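Local coordinates for exoenzyme S (Pseudomonas aeruginosa, PDB 6GN8), which probably acts as a secreted virulence toxin, the part present here being its C-terminal ADP-ribosyltransferase domain, while another part probably stimulates GTP hydrolysis by GTPases, at residues Ile51-Glu56 with Ala94-Ser99; Leu60-Gly65 with Ile159-Ser165; Val106-Arg110 with Leu133-Pro139; Thr179-Leu185 with Arg196-Ala201. The protein carries 2 engineered substitutions. All coordinates share one frame; numbering follows the deposited sequence.

The four contacts run from the helical part of the ADP-ribosyltransferase domain into its two sheets. Contacts 1 and 2 share helix 54-77, their centres are about 12 Å apart, and they meet where Ile159 lies against Ala95, Phe96 and Ser99. Contact 2 reaches contact 3, about 13 Å away between centres, through a probable hydrogen bond between Tyr63 and Ser134. Contact 3 joins the two sheets beside Arg110 and the Ser134-Thr135-Ser136 sequence, which resemble the NAD-site motifs of related toxins. Contact 4, also about 13 Å from contact 3 between centres, touches it through Leu133 and Met181. Contacts 1 and 4 lie farthest apart, with centres about 25 Å from each other.

Contact 1 of 4, residues Ile51-Glu56 with Ala94-Ser99; sequences IHSDAE and AAFEKS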
# COMPACT_ATOMS: atom_id res chain seq x y z
N ILE C 51 -30.74 25.32 -15.43
CA ILE C 51 -30.53 24.71 -14.12
C ILE C 51 -30.64 25.83 -13.05
O ILE C 51 -31.22 25.61 -11.99
CB ILE C 51 -29.21 23.87 -14.02
CG1 ILE C 51 -28.98 23.30 -12.58
CG2 ILE C 51 -27.94 24.61 -14.55
CD1 ILE C 51 -30.06 22.30 -12.10
N HIS C 52 -30.14 27.04 -13.36
CA HIS C 52 -30.17 28.15 -12.40
C HIS C 52 -31.28 29.14 -12.67
O HIS C 52 -31.61 29.39 -13.82
CB HIS C 52 -28.82 28.88 -12.39
CG HIS C 52 -27.67 28.00 -12.03
ND1 HIS C 52 -26.66 27.73 -12.93
CD2 HIS C 52 -27.42 27.32 -10.88
CE1 HIS C 52 -25.84 26.91 -12.31
NE2 HIS C 52 -26.25 26.64 -11.07
N SER C 53 -31.81 29.73 -11.58
CA SER C 53 -32.82 30.78 -11.57
C SER C 53 -32.27 32.06 -12.21
O SER C 53 -31.05 32.18 -12.36
CB SER C 53 -33.25 31.08 -10.14
OG SER C 53 -32.24 31.77 -9.41
N ASP C 54 -33.14 33.03 -12.54
CA ASP C 54 -32.76 34.33 -13.11
C ASP C 54 -31.80 35.07 -12.19
O ASP C 54 -30.82 35.60 -12.66
CB ASP C 54 -34.01 35.21 -13.35
CG ASP C 54 -34.97 34.78 -14.45
OD1 ASP C 54 -34.58 33.94 -15.29
OD2 ASP C 54 -36.11 35.31 -14.48
N ALA C 55 -32.07 35.05 -10.88
CA ALA C 55 -31.27 35.68 -9.82
C ALA C 55 -29.84 35.17 -9.82
O ALA C 55 -28.91 35.97 -9.70
CB ALA C 55 -31.90 35.42 -8.47
N GLU C 56 -29.67 33.84 -9.99
CA GLU C 56 -28.38 33.16 -9.99
C GLU C 56 -27.58 33.47 -11.26
O GLU C 56 -26.39 33.76 -11.17
CB GLU C 56 -28.59 31.64 -9.84
CG GLU C 56 -29.04 31.27 -8.44
CD GLU C 56 -29.90 30.04 -8.30
OE1 GLU C 56 -29.79 29.11 -9.13
OE2 GLU C 56 -30.70 30.01 -7.34
N ALA C 94 -26.71 30.58 -3.62
CA ALA C 94 -27.90 29.81 -4.03
C ALA C 94 -27.58 28.92 -5.24
O ALA C 94 -27.97 27.75 -5.26
CB ALA C 94 -29.05 30.76 -4.35
N ALA C 95 -26.82 29.47 -6.23
CA ALA C 95 -26.37 28.78 -7.45
C ALA C 95 -25.52 27.56 -7.11
O ALA C 95 -25.65 26.54 -7.79
CB ALA C 95 -25.58 29.74 -8.34
N PHE C 96 -24.63 27.66 -6.09
CA PHE C 96 -23.78 26.54 -5.67
C PHE C 96 -24.61 25.49 -4.91
O PHE C 96 -24.34 24.29 -5.02
CB PHE C 96 -22.57 27.02 -4.83
CG PHE C 96 -21.46 27.64 -5.66
CD1 PHE C 96 -20.55 26.83 -6.34
CD2 PHE C 96 -21.30 29.02 -5.72
CE1 PHE C 96 -19.54 27.40 -7.13
CE2 PHE C 96 -20.29 29.59 -6.51
CZ PHE C 96 -19.41 28.77 -7.21
N GLU C 97 -25.64 25.93 -4.18
CA GLU C 97 -26.53 25.03 -3.44
C GLU C 97 -27.25 24.09 -4.37
O GLU C 97 -27.28 22.89 -4.12
CB GLU C 97 -27.54 25.83 -2.62
CG GLU C 97 -26.96 26.39 -1.33
CD GLU C 97 -28.03 26.69 -0.31
OE1 GLU C 97 -28.58 27.82 -0.33
OE2 GLU C 97 -28.34 25.79 0.51
N LYS C 98 -27.77 24.62 -5.49
CA LYS C 98 -28.51 23.88 -6.52
C LYS C 98 -27.61 22.98 -7.38
O LYS C 98 -28.06 21.95 -7.88
CB LYS C 98 -29.26 24.86 -7.45
CG LYS C 98 -30.39 25.61 -6.76
CD LYS C 98 -31.18 26.48 -7.73
CE LYS C 98 -32.27 27.22 -7.02
NZ LYS C 98 -33.04 28.10 -7.93
N SER C 99 -26.34 23.38 -7.57
CA SER C 99 -25.40 22.72 -8.47
C SER C 99 -24.88 21.39 -8.00
O SER C 99 -24.94 20.44 -8.77
CB SER C 99 -24.24 23.64 -8.80
OG SER C 99 -24.72 24.70 -9.61
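His52, just before the capping box of Ser53 and Glu56 that starts helix 54-77, and Glu56 itself reach across to the end of helix 83-99. The His52 imidazole meets that helix edge-on: NE2 donates to Ser99 OG at 2.9 Å, only 4° out of the ring plane and with a nearly straight N-H...O angle of 163°. A weak, more bent bond from NE2 to Ala95 O (3.3 Å) shares the same N-H. Ser99 OG in turn donates to Ala95 O, so ring, hydroxyl and carbonyl form a closed triangle. Ile51 CG2 lies above one face of the ring, offset toward the rim. Glu56 and Lys98 cross at about a right angle, the extended Glu56 chain passing over Ala95, with CG 3.8 Å from Ala95 CB. Its carboxylate forms a weakly hydrogen-bonded salt bridge with Lys98, whose ammonium also pairs with Asp25 of helix 24-36. In the capping box, Ser53 N donates to Glu56 OE1, coming from above the carboxylate plane, while Glu56 N gives a weak bond to Ser53 OG, which chi1 of 72° swings toward the helix start. Both carboxylate oxygens are thus engaged, and Glu56 OE2 lies 3.1 Å from Lys98 NZ.

Contact 2 of 4, residues Leu60-Gly65 with Ile159-Ser165; sequences LGLYTG and IDVSGIS
Leu60 and Thr64, one turn apart on helix 54-77, face the end of strand 159-160 and the turn after it, packing the helix against an outermost strand of the three-stranded antiparallel sheet. The contact is buried, and no hydrogen bond crosses it.

The apolar part centres on Leu60, whose branches are shared among three residues. The Leu60 side chain crosses that of Ile159 at about a right angle, with CD1 4.0 Å from Ile159 CG2; CD2 lies 3.9 Å from Val161 CG1; and CB meets Ile164 CD1. In Ile164, CG2 is anti to the backbone N and is pressed onto the backbone of Gly61, 3.5 Å from its CA. The helix comes in closely here because glycine has no side chain to hold it off.

Thr64 combines both kinds of contact. Its chi1 of -52° sets OG1 beside its own backbone N, within the helix, where it donates to Leu60 O at 2.7 Å. Leu60 O also receives Thr64 N from the opposite face of its plane, so the carbonyl is held twice. Thr64 and Val161 reach toward each other tip to tip through this same OG1, while the Thr64 methyl CG2 packs beside Ser165 CB.

Polar bonds inside the turn fix its shape: Val161 O accepts from both Ile164 N and Ser165 N, and Ser162 OG donates to Asp160 OD1. From outside, Arg46 holds Ile164 O. At the Val161 end of the contact, Thr64 OG1 comes within 3.5 Å of Val161 CG2.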
# COMPACT_ATOMS: atom_id res chain seq x y z
N LEU C 60 -24.09 35.44 -11.14
CA LEU C 60 -22.90 34.79 -11.71
C LEU C 60 -22.32 35.66 -12.83
O LEU C 60 -21.11 35.80 -12.91
CB LEU C 60 -23.24 33.37 -12.22
CG LEU C 60 -23.51 32.28 -11.15
CD1 LEU C 60 -24.34 31.14 -11.73
CD2 LEU C 60 -22.23 31.71 -10.57
N GLY C 61 -23.18 36.30 -13.63
CA GLY C 61 -22.78 37.20 -14.71
C GLY C 61 -22.12 38.47 -14.23
O GLY C 61 -21.05 38.86 -14.71
N LEU C 62 -22.77 39.14 -13.26
CA LEU C 62 -22.28 40.38 -12.65
C LEU C 62 -20.90 40.14 -12.06
O LEU C 62 -19.98 40.94 -12.29
CB LEU C 62 -23.27 40.87 -11.58
CG LEU C 62 -24.55 41.56 -12.08
CD1 LEU C 62 -25.60 41.53 -11.03
CD2 LEU C 62 -24.27 43.01 -12.55
N TYR C 63 -20.73 39.02 -11.34
CA TYR C 63 -19.44 38.63 -10.77
C TYR C 63 -18.43 38.38 -11.88
O TYR C 63 -17.38 39.01 -11.88
CB TYR C 63 -19.59 37.36 -9.88
CG TYR C 63 -18.28 36.73 -9.43
CD1 TYR C 63 -17.61 35.81 -10.24
CD2 TYR C 63 -17.74 37.01 -8.18
CE1 TYR C 63 -16.40 35.27 -9.85
CE2 TYR C 63 -16.53 36.45 -7.77
CZ TYR C 63 -15.87 35.57 -8.61
OH TYR C 63 -14.65 35.03 -8.25
N THR C 64 -18.72 37.46 -12.82
CA THR C 64 -17.76 37.05 -13.85
C THR C 64 -17.31 38.23 -14.69
O THR C 64 -16.10 38.38 -14.89
CB THR C 64 -18.30 35.89 -14.70
OG1 THR C 64 -18.73 34.86 -13.80
CG2 THR C 64 -17.26 35.33 -15.65
N GLY C 65 -18.26 39.05 -15.13
CA GLY C 65 -17.97 40.20 -15.97
C GLY C 65 -17.10 41.28 -15.35
O GLY C 65 -16.19 41.78 -16.02
N ILE C 159 -18.96 25.83 -10.97
CA ILE C 159 -20.05 26.25 -11.86
C ILE C 159 -19.43 26.83 -13.13
O ILE C 159 -18.58 27.72 -13.08
CB ILE C 159 -21.06 27.23 -11.18
CG1 ILE C 159 -21.84 26.49 -10.04
CG2 ILE C 159 -22.04 27.88 -12.21
CD1 ILE C 159 -22.62 27.37 -9.19
N ASP C 160 -19.82 26.26 -14.28
CA ASP C 160 -19.37 26.72 -15.58
C ASP C 160 -20.22 27.93 -15.94
O ASP C 160 -21.45 27.82 -16.01
CB ASP C 160 -19.46 25.60 -16.61
CG ASP C 160 -19.27 26.05 -18.05
OD1 ASP C 160 -18.29 26.78 -18.31
OD2 ASP C 160 -20.09 25.66 -18.90
N VAL C 161 -19.59 29.09 -16.07
CA VAL C 161 -20.26 30.37 -16.36
C VAL C 161 -19.95 30.87 -17.79
O VAL C 161 -20.31 32.00 -18.12
CB VAL C 161 -19.88 31.44 -15.30
CG1 VAL C 161 -20.41 31.07 -13.92
CG2 VAL C 161 -18.38 31.69 -15.24
N SER C 162 -19.36 30.01 -18.64
CA SER C 162 -18.92 30.37 -19.98
C SER C 162 -20.07 30.78 -20.90
O SER C 162 -19.85 31.58 -21.81
CB SER C 162 -18.08 29.27 -20.61
OG SER C 162 -18.77 28.05 -20.75
N GLY C 163 -21.27 30.33 -20.61
CA GLY C 163 -22.47 30.71 -21.37
C GLY C 163 -23.10 31.99 -20.86
O GLY C 163 -23.97 32.56 -21.53
N ILE C 164 -22.67 32.48 -19.68
CA ILE C 164 -23.18 33.72 -19.08
C ILE C 164 -22.19 34.89 -19.38
O ILE C 164 -22.60 35.94 -19.90
CB ILE C 164 -23.43 33.53 -17.54
CG1 ILE C 164 -24.28 32.25 -17.24
CG2 ILE C 164 -24.09 34.76 -16.93
CD1 ILE C 164 -24.20 31.65 -15.77
N SER C 165 -20.90 34.72 -19.04
CA SER C 165 -19.88 35.75 -19.27
C SER C 165 -18.59 35.02 -19.69
O SER C 165 -18.23 34.00 -19.08
CB SER C 165 -19.71 36.63 -18.03
OG SER C 165 -18.72 37.63 -18.18

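Contact 3 of 4, residues Val106-Arg110 with Leu133-Pro139; sequences VKTFR and LSTSLNP
Strands 106-110 and 133-136 cross steeply, at 107° between their directions, and meet in a single antiparallel bridge in which Phe109 and Ser136 exchange backbone hydrogen bonds, N to O at 2.8 Å both ways. Arg110 runs extended from CG to NE beside this bridge. Its NH1 donates to Ser134 O at 3.0 Å, in the guanidinium plane and on a lone pair of the carbonyl, while Leu133 CD1 sits over the centre of one guanidinium face, 3.7 Å from CZ. A water accepting from both NH1 and Ser134 N further ties the group to the strand, though NE is buried without a partner. The Phe109 ring takes Pro139 CB over one face, offset toward the rim in a CH-pi contact, and Leu137 O at its edge; CE2 and Pro139 CG approach to 3.6 Å. The Thr108 and Thr135 side chains cross at about a right angle, their OG1 atoms 2.8 Å apart, and Thr135 OG1 is also bonded to Ile173 O. An arginine next to a Ser-Thr-Ser strand is consistent with the NAD site of R-S-E ADP-ribosyltransferases. Strand 106-112 pairs on with strand 149-155 and strand 133-136 with strand 172-175, so the bridge joins the edges of the two sheets, while Ser134 OG reaches Tyr63 of helix 54-77.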
# COMPACT_ATOMS: atom_id res chain seq x y z
N VAL C 106 -13.01 17.90 -13.23
CA VAL C 106 -12.63 18.82 -14.27
C VAL C 106 -11.27 19.49 -13.88
O VAL C 106 -11.02 19.81 -12.71
CB VAL C 106 -13.77 19.82 -14.65
CG1 VAL C 106 -14.05 20.83 -13.56
CG2 VAL C 106 -13.50 20.52 -15.97
N LYS C 107 -10.39 19.63 -14.89
CA LYS C 107 -9.10 20.28 -14.76
C LYS C 107 -9.21 21.72 -15.24
O LYS C 107 -9.57 21.97 -16.41
CB LYS C 107 -8.03 19.51 -15.53
CG LYS C 107 -6.64 20.18 -15.55
CD LYS C 107 -5.60 19.34 -16.32
CE LYS C 107 -5.97 19.14 -17.78
NZ LYS C 107 -5.00 18.28 -18.50
N THR C 108 -8.89 22.68 -14.35
CA THR C 108 -8.93 24.12 -14.68
C THR C 108 -7.65 24.79 -14.22
O THR C 108 -6.87 24.20 -13.47
CB THR C 108 -10.17 24.81 -14.11
OG1 THR C 108 -10.17 24.70 -12.69
CG2 THR C 108 -11.49 24.28 -14.71
N PHE C 109 -7.42 26.00 -14.70
CA PHE C 109 -6.17 26.72 -14.48
C PHE C 109 -6.42 28.08 -13.91
O PHE C 109 -7.49 28.66 -14.10
CB PHE C 109 -5.38 26.81 -15.80
CG PHE C 109 -5.43 25.50 -16.58
CD1 PHE C 109 -4.66 24.41 -16.19
CD2 PHE C 109 -6.36 25.31 -17.61
CE1 PHE C 109 -4.77 23.19 -16.85
CE2 PHE C 109 -6.46 24.09 -18.26
CZ PHE C 109 -5.65 23.05 -17.89
N ARG C 110 -5.42 28.58 -13.19
CA ARG C 110 -5.55 29.88 -12.54
C ARG C 110 -4.18 30.54 -12.36
O ARG C 110 -3.26 29.92 -11.85
CB ARG C 110 -6.26 29.68 -11.20
CG ARG C 110 -6.38 30.91 -10.35
CD ARG C 110 -6.93 30.55 -9.00
NE ARG C 110 -6.69 31.64 -8.07
CZ ARG C 110 -7.50 32.67 -7.89
NH1 ARG C 110 -8.64 32.75 -8.57
NH2 ARG C 110 -7.18 33.63 -7.04
N LEU C 133 -13.39 31.38 -6.04
CA LEU C 133 -12.21 30.96 -6.80
C LEU C 133 -12.53 30.76 -8.30
O LEU C 133 -13.11 29.74 -8.72
CB LEU C 133 -11.59 29.68 -6.21
CG LEU C 133 -10.14 29.39 -6.61
CD1 LEU C 133 -9.17 30.20 -5.75
CD2 LEU C 133 -9.81 27.93 -6.47
N SER C 134 -12.13 31.75 -9.08
CA SER C 134 -12.26 31.76 -10.53
C SER C 134 -11.09 30.97 -11.13
O SER C 134 -9.91 31.18 -10.80
CB SER C 134 -12.29 33.19 -11.06
OG SER C 134 -13.24 33.98 -10.36
N THR C 135 -11.45 30.03 -11.96
CA THR C 135 -10.48 29.23 -12.70
C THR C 135 -10.97 29.26 -14.14
O THR C 135 -12.11 29.69 -14.40
CB THR C 135 -10.33 27.82 -12.09
OG1 THR C 135 -11.50 27.08 -12.33
CG2 THR C 135 -10.02 27.82 -10.59
N SER C 136 -10.12 28.87 -15.08
CA SER C 136 -10.44 28.89 -16.49
C SER C 136 -10.11 27.51 -17.11
O SER C 136 -9.13 26.90 -16.71
CB SER C 136 -9.65 30.02 -17.16
OG SER C 136 -9.24 29.75 -18.49
N LEU C 137 -10.92 27.07 -18.09
CA LEU C 137 -10.70 25.82 -18.87
C LEU C 137 -9.65 26.04 -19.94
O LEU C 137 -9.11 25.09 -20.48
CB LEU C 137 -12.00 25.33 -19.55
CG LEU C 137 -12.92 24.41 -18.77
CD1 LEU C 137 -14.23 24.27 -19.47
CD2 LEU C 137 -12.30 23.02 -18.58
N ASN C 138 -9.39 27.31 -20.26
CA ASN C 138 -8.42 27.78 -21.24
C ASN C 138 -7.01 27.90 -20.58
O ASN C 138 -6.85 28.77 -19.72
CB ASN C 138 -8.92 29.14 -21.77
CG ASN C 138 -8.31 29.62 -23.04
OD1 ASN C 138 -7.12 29.42 -23.32
ND2 ASN C 138 -9.11 30.30 -23.84
N PRO C 139 -5.98 27.06 -20.91
CA PRO C 139 -4.66 27.20 -20.22
C PRO C 139 -3.93 28.52 -20.53
O PRO C 139 -3.19 29.03 -19.69
CB PRO C 139 -3.85 25.99 -20.73
CG PRO C 139 -4.84 25.06 -21.37
CD PRO C 139 -5.95 25.94 -21.88
O HOH W 1 -10.94 34.40 -7.57

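Contact 4 of 4, residues Thr179-Leu185 with Arg196-Ala201; sequences TDMRVLL and RVLEEA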
# COMPACT_ATOMS: atom_id res chain seq x y z
N THR C 179 -14.03 27.32 -0.34
CA THR C 179 -13.94 25.93 -0.79
C THR C 179 -12.57 25.41 -0.40
O THR C 179 -11.54 25.93 -0.85
CB THR C 179 -14.23 25.75 -2.29
OG1 THR C 179 -15.59 26.07 -2.52
CG2 THR C 179 -13.96 24.30 -2.77
N ASP C 180 -12.59 24.40 0.47
CA ASP C 180 -11.43 23.71 0.98
C ASP C 180 -10.75 22.98 -0.16
O ASP C 180 -11.35 22.15 -0.85
CB ASP C 180 -11.83 22.75 2.12
CG ASP C 180 -12.02 23.37 3.49
OD1 ASP C 180 -11.39 24.41 3.77
OD2 ASP C 180 -12.78 22.80 4.29
N MET C 181 -9.49 23.33 -0.36
CA MET C 181 -8.59 22.77 -1.36
C MET C 181 -7.33 22.17 -0.68
O MET C 181 -6.76 22.78 0.24
CB MET C 181 -8.16 23.86 -2.35
CG MET C 181 -9.31 24.42 -3.18
SD MET C 181 -9.74 23.33 -4.55
CE MET C 181 -10.80 24.43 -5.48
N ARG C 182 -6.93 20.97 -1.12
CA ARG C 182 -5.70 20.31 -0.73
C ARG C 182 -4.60 20.67 -1.69
O ARG C 182 -4.78 20.58 -2.91
CB ARG C 182 -5.86 18.79 -0.71
CG ARG C 182 -4.70 18.09 0.02
CD ARG C 182 -4.93 16.60 0.17
NE ARG C 182 -6.26 16.31 0.72
CZ ARG C 182 -6.54 16.23 2.02
NH1 ARG C 182 -7.77 15.97 2.42
NH2 ARG C 182 -5.58 16.42 2.93
N VAL C 183 -3.46 21.08 -1.14
CA VAL C 183 -2.29 21.39 -1.94
C VAL C 183 -1.60 20.05 -2.26
O VAL C 183 -0.95 19.50 -1.39
CB VAL C 183 -1.36 22.40 -1.24
CG1 VAL C 183 -0.11 22.68 -2.10
CG2 VAL C 183 -2.11 23.70 -0.95
N LEU C 184 -1.76 19.53 -3.48
CA LEU C 184 -1.13 18.27 -3.90
C LEU C 184 0.36 18.44 -4.20
O LEU C 184 1.13 17.49 -4.12
CB LEU C 184 -1.85 17.72 -5.14
CG LEU C 184 -3.32 17.24 -4.97
CD1 LEU C 184 -3.75 16.45 -6.15
CD2 LEU C 184 -3.51 16.40 -3.70
N LEU C 185 0.76 19.64 -4.62
CA LEU C 185 2.12 20.00 -5.00
C LEU C 185 2.24 21.49 -5.01
O LEU C 185 1.36 22.19 -5.55
CB LEU C 185 2.47 19.42 -6.39
CG LEU C 185 3.88 19.66 -6.93
CD1 LEU C 185 4.90 18.70 -6.32
CD2 LEU C 185 3.90 19.57 -8.45
N ARG C 196 1.59 25.22 -8.71
CA ARG C 196 0.80 24.48 -7.74
C ARG C 196 -0.24 23.58 -8.36
O ARG C 196 -0.76 23.85 -9.44
CB ARG C 196 0.08 25.48 -6.78
CG ARG C 196 0.55 25.32 -5.35
CD ARG C 196 -0.29 26.00 -4.30
NE ARG C 196 0.32 27.24 -3.83
CZ ARG C 196 -0.13 28.45 -4.15
NH1 ARG C 196 -1.19 28.58 -4.94
NH2 ARG C 196 0.47 29.53 -3.67
N VAL C 197 -0.59 22.53 -7.62
CA VAL C 197 -1.65 21.61 -8.00
C VAL C 197 -2.61 21.57 -6.81
O VAL C 197 -2.20 21.26 -5.69
CB VAL C 197 -1.16 20.22 -8.47
CG1 VAL C 197 -2.33 19.31 -8.83
CG2 VAL C 197 -0.20 20.35 -9.64
N LEU C 198 -3.87 21.98 -7.04
CA LEU C 198 -4.88 21.98 -5.98
C LEU C 198 -5.96 21.00 -6.29
O LEU C 198 -6.33 20.80 -7.45
CB LEU C 198 -5.53 23.36 -5.79
CG LEU C 198 -4.66 24.56 -5.46
CD1 LEU C 198 -5.47 25.86 -5.62
CD2 LEU C 198 -4.15 24.49 -4.03
N GLU C 199 -6.53 20.42 -5.26
CA GLU C 199 -7.63 19.51 -5.44
C GLU C 199 -8.74 19.82 -4.42
O GLU C 199 -8.43 20.12 -3.27
CB GLU C 199 -7.13 18.06 -5.33
CG GLU C 199 -8.21 17.02 -5.21
CD GLU C 199 -7.71 15.68 -4.70
OE1 GLU C 199 -7.12 15.63 -3.60
OE2 GLU C 199 -7.91 14.68 -5.42
N GLU C 200 -10.01 19.79 -4.85
CA GLU C 200 -11.16 19.98 -3.97
C GLU C 200 -11.10 18.89 -2.91
O GLU C 200 -11.15 17.71 -3.26
CB GLU C 200 -12.46 19.89 -4.79
CG GLU C 200 -13.68 20.46 -4.11
CD GLU C 200 -14.97 20.16 -4.85
OE1 GLU C 200 -15.99 19.92 -4.18
OE2 GLU C 200 -14.94 20.13 -6.10
N ALA C 201 -10.90 19.27 -1.62
CA ALA C 201 -10.76 18.33 -0.49
C ALA C 201 -11.88 17.27 -0.47
O ALA C 201 -11.60 16.07 -0.32
CB ALA C 201 -10.72 19.08 0.82
O HOH W 2 -8.36 15.74 -0.88
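Glu199 O is gripped by Arg182 N at 2.8 Å and approached by the CA-H of Met181, CA to O 3.3 Å. Arg182 O receives Glu199 N in return, making this a hydrogen-bonded pair of the hairpin of strands 180-188 and 194-200. Farther on the register slips in a classic beta bulge: Leu184 N donates to Val197 O and Val197 N to Leu185 O, so two leucines face one valine. Leu184 CB packs 4.0 Å from Val197 CG1, and its CD1 touches Glu199 CB. On the other face of the sheet Val183 CG2 meets Leu198 CD2 at 3.8 Å, while Met181 SD rests against the Glu200 backbone. The Arg182 chain, bent at chi3 (-50°), holds its guanidinium short of the Glu199 carboxylate; a water in the guanidinium plane accepts from NE at 2.7 Å and lies 3.0 Å from Glu199 OE1. Arg182 NH2 bonds to Gly124 O, and Glu199 OE2 makes a salt bridge to a basic side chain and a hydrogen bond to an aromatic one, both of the chain of another protein. The hairpin is thus knit by its backbone; Arg182 and Glu199, linked by water without a direct salt bridge, each have further partners, Glu199 probably helping to bind the other protein.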